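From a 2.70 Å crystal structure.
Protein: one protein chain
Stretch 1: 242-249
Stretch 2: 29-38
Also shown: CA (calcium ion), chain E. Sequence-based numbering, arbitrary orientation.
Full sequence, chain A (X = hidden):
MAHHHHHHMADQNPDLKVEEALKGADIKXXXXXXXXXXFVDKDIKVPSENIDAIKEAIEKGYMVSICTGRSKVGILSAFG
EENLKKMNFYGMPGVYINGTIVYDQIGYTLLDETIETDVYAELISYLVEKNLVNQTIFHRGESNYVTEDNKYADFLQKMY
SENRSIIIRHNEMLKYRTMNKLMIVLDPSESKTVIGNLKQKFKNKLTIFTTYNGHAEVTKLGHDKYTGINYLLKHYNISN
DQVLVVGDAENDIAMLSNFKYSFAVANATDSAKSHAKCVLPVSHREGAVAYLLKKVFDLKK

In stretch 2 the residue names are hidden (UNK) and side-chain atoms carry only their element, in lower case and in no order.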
# COMPACT_ATOMS: atom_id res chain seq x y z
N GLN A 242 6.16 5.86 -15.49
CA GLN A 242 5.74 7.14 -16.08
C GLN A 242 5.20 8.14 -15.07
O GLN A 242 4.74 9.21 -15.46
CB GLN A 242 4.69 6.88 -17.15
CG GLN A 242 5.20 6.01 -18.27
CD GLN A 242 4.11 5.52 -19.16
OE1 GLN A 242 3.04 5.17 -18.69
NE2 GLN A 242 4.37 5.49 -20.46
N VAL A 243 5.26 7.82 -13.79
CA VAL A 243 4.63 8.63 -12.77
C VAL A 243 5.68 9.40 -11.99
O VAL A 243 6.58 8.79 -11.42
CB VAL A 243 3.84 7.73 -11.79
CG1 VAL A 243 3.26 8.55 -10.66
CG2 VAL A 243 2.73 7.00 -12.54
N LEU A 244 5.57 10.73 -11.97
CA LEU A 244 6.40 11.56 -11.10
C LEU A 244 5.57 12.15 -9.97
O LEU A 244 4.53 12.77 -10.22
CB LEU A 244 7.09 12.69 -11.86
CG LEU A 244 7.82 13.71 -10.95
CD1 LEU A 244 9.23 13.94 -11.42
CD2 LEU A 244 7.08 15.03 -10.84
N VAL A 245 6.07 12.01 -8.75
CA VAL A 245 5.33 12.36 -7.55
C VAL A 245 6.19 13.19 -6.59
O VAL A 245 7.41 13.01 -6.53
CB VAL A 245 4.79 11.08 -6.86
CG1 VAL A 245 5.91 10.21 -6.35
CG2 VAL A 245 3.85 11.42 -5.72
N VAL A 246 5.55 14.10 -5.86
CA VAL A 246 6.25 14.98 -4.93
C VAL A 246 5.39 15.25 -3.68
O VAL A 246 4.18 15.44 -3.78
CB VAL A 246 6.74 16.30 -5.66
CG1 VAL A 246 5.58 17.11 -6.19
CG2 VAL A 246 7.61 17.15 -4.73
N GLY A 247 6.01 15.24 -2.50
CA GLY A 247 5.27 15.34 -1.24
C GLY A 247 6.12 15.70 -0.03
O GLY A 247 7.30 16.04 -0.18
N ASP A 248 5.54 15.60 1.16
CA ASP A 248 6.19 16.16 2.34
C ASP A 248 5.92 15.49 3.68
O ASP A 248 6.74 15.62 4.60
CB ASP A 248 5.82 17.65 2.47
CG ASP A 248 4.39 17.84 2.92
OD1 ASP A 248 3.48 17.40 2.20
OD2 ASP A 248 4.18 18.43 4.00
N ALA A 249 4.79 14.79 3.81
CA ALA A 249 4.29 14.39 5.12
C ALA A 249 3.97 12.89 5.22
O ALA A 249 4.22 12.11 4.29
CB ALA A 249 3.06 15.22 5.45
N UNK A 29 2.56 11.55 -16.09
CA UNK A 29 1.63 11.89 -15.00
C UNK A 29 2.36 12.64 -13.91
O UNK A 29 3.35 12.14 -13.37
c UNK A 29 1.03 10.62 -14.39
c UNK A 29 -0.72 9.52 -12.95
c UNK A 29 -0.45 10.63 -13.97
c UNK A 29 -0.92 11.96 -13.43
N UNK A 30 1.87 13.84 -13.57
CA UNK A 30 2.42 14.61 -12.45
C UNK A 30 1.48 14.49 -11.25
O UNK A 30 0.32 14.93 -11.32
c UNK A 30 2.62 16.08 -12.82
c UNK A 30 3.40 16.41 -14.10
c UNK A 30 4.78 15.75 -14.13
c UNK A 30 3.53 17.93 -14.29
N UNK A 31 1.97 13.90 -10.17
CA UNK A 31 1.21 13.73 -8.94
C UNK A 31 1.77 14.64 -7.86
O UNK A 31 2.84 14.40 -7.31
c UNK A 31 1.27 12.27 -8.49
c UNK A 31 0.75 11.21 -9.47
c UNK A 31 -0.72 11.41 -9.92
c UNK A 31 0.91 9.86 -8.81
N UNK A 32 1.02 15.69 -7.53
CA UNK A 32 1.53 16.79 -6.74
C UNK A 32 0.76 16.88 -5.44
O UNK A 32 -0.46 17.01 -5.45
c UNK A 32 1.90 17.98 -8.92
c UNK A 32 1.34 18.11 -7.50
c UNK A 32 1.74 19.25 -9.76
c UNK A 32 1.99 19.27 -6.73
N UNK A 33 1.47 16.83 -4.32
CA UNK A 33 0.85 17.07 -3.01
C UNK A 33 0.46 18.54 -2.90
O UNK A 33 1.09 19.40 -3.52
o UNK A 33 1.96 17.48 0.33
c UNK A 33 1.22 16.95 -0.51
c UNK A 33 1.79 16.68 -1.88
o UNK A 33 0.03 16.63 -0.25
N UNK A 34 -0.58 18.84 -2.12
CA UNK A 34 -1.03 20.22 -1.96
C UNK A 34 -0.29 20.94 -0.81
O UNK A 34 0.69 21.63 -1.06
c UNK A 34 -3.08 22.09 -3.55
c UNK A 34 -3.66 22.51 -1.26
c UNK A 34 -2.56 20.31 -1.84
c UNK A 34 -4.17 23.76 -1.61
c UNK A 34 -3.58 23.34 -3.91
c UNK A 34 -4.13 24.18 -2.94
c UNK A 34 -3.11 21.66 -2.22
N UNK A 35 -0.73 20.76 0.43
CA UNK A 35 -0.15 21.53 1.54
C UNK A 35 1.24 21.04 1.83
O UNK A 35 1.49 19.83 1.84
c UNK A 35 -2.34 21.94 2.67
o UNK A 35 -2.63 23.00 3.25
c UNK A 35 -0.96 21.41 2.82
o UNK A 35 -3.13 21.29 1.94
N UNK A 36 2.15 21.98 2.08
CA UNK A 36 3.54 21.65 2.34
C UNK A 36 4.35 21.43 1.08
O UNK A 36 5.57 21.37 1.14
N UNK A 37 3.67 21.31 -0.06
CA UNK A 37 4.33 21.08 -1.34
C UNK A 37 3.96 22.21 -2.29
O UNK A 37 4.78 23.07 -2.57
o UNK A 37 4.32 18.65 -1.00
c UNK A 37 4.67 19.44 -3.24
c UNK A 37 3.96 19.68 -1.93
N UNK A 38 2.72 22.23 -2.75
CA UNK A 38 2.23 23.25 -3.69
C UNK A 38 1.67 24.48 -2.95
O UNK A 38 1.93 25.62 -3.35
c UNK A 38 0.72 23.35 -5.85
c UNK A 38 1.84 23.34 -6.88
c UNK A 38 -0.53 22.71 -6.44
c UNK A 38 1.15 22.63 -4.58
CA CA E . 0.89 17.63 2.27

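Position 29 carries four side-chain carbons, forked at the second, which is the pattern of leucine. Its backbone N donates to Gln 242 O at 3.3 Å, and its O accepts from Leu 244 N at 3.0 Å with an angle of 167°, so it bridges Val 243 in parallel register. The residue is Leu 29, and its CD1 lies 4.3 Å from Val 243 CG2.

Position 30 again has four carbons forked at the second. The fork lies one bond beyond CB, so isoleucine is excluded and this is Leu 30. Its side chain shares a sheet face with Leu 244, and Leu 30 CD2 comes within 4.1 Å of Leu 244 CD2; its CA makes a CA-H...O contact with Leu 244 O at 3.6 Å.

Position 31 repeats the same four-carbon fork. Its N donates to Leu 244 O at 2.8 Å and 173°, and its O accepts from Val 246 N at 3.1 Å. Leu 31 turns to the face of Val 243 and Val 245: its CD1 packs 3.3 Å from Val 243 CG1, and its CB stands 3.9 Å from Val 245 CG2.

Position 32 also has four carbons, but the fork is at the first and one arm is two carbons long. That beta branch defines Ile 32, whose CG2 lies 4.2 Å from Val 246 CG1.

Position 33 has two carbons, the second bearing two oxygens: a carboxylate one carbon from CA, hence Asp 33. Its N donates to Val 246 O at 3.1 Å. Asp 33 OD1 and OD2 lie 2.8 and 2.2 Å from the calcium ion CA, an unequal two-oxygen grip.

Position 34 has one carbon followed by a six-carbon ring without a hydroxyl, so it is Phe 34. Its CA-to-CB bond points away from stretch 1, which it does not touch.

Position 35 shows two carbons, the second with two oxygens, and is Asp 35. Its backbone O, not its carboxylate, binds the calcium ion CA at 2.3 Å.

Position 36 has no side-chain atoms and is Gly 36. Its phi of 82° favours glycine, and an ideal CB would sit 2.2 Å from Asp 248 OD2, a clash.

Position 37 has one carbon carrying an oxygen and a carbon, which identifies Thr 37. Its OG1 donates to Asp 33 OD2 at 3.0 Å and lies 3.5 Å from Gly 247 CA.

Position 38 has four carbons forked at the second: Leu 38, without contact to stretch 1.

The contact therefore has two parts. Five backbone hydrogen bonds join parallel strands whose axes diverge by 10°, while aliphatic side chains pair on both sheet faces. Beyond the strands, calcium gathers oxygen ligands from both stretches. Asp 248 OD1 binds the calcium ion CA at 2.6 Å, and the shared metal accounts for its 2.4 Å approach to Asp 33 OD2, which is not a hydrogen bond.

Stretch 2, residues 29-38: LLLIDFDGTL
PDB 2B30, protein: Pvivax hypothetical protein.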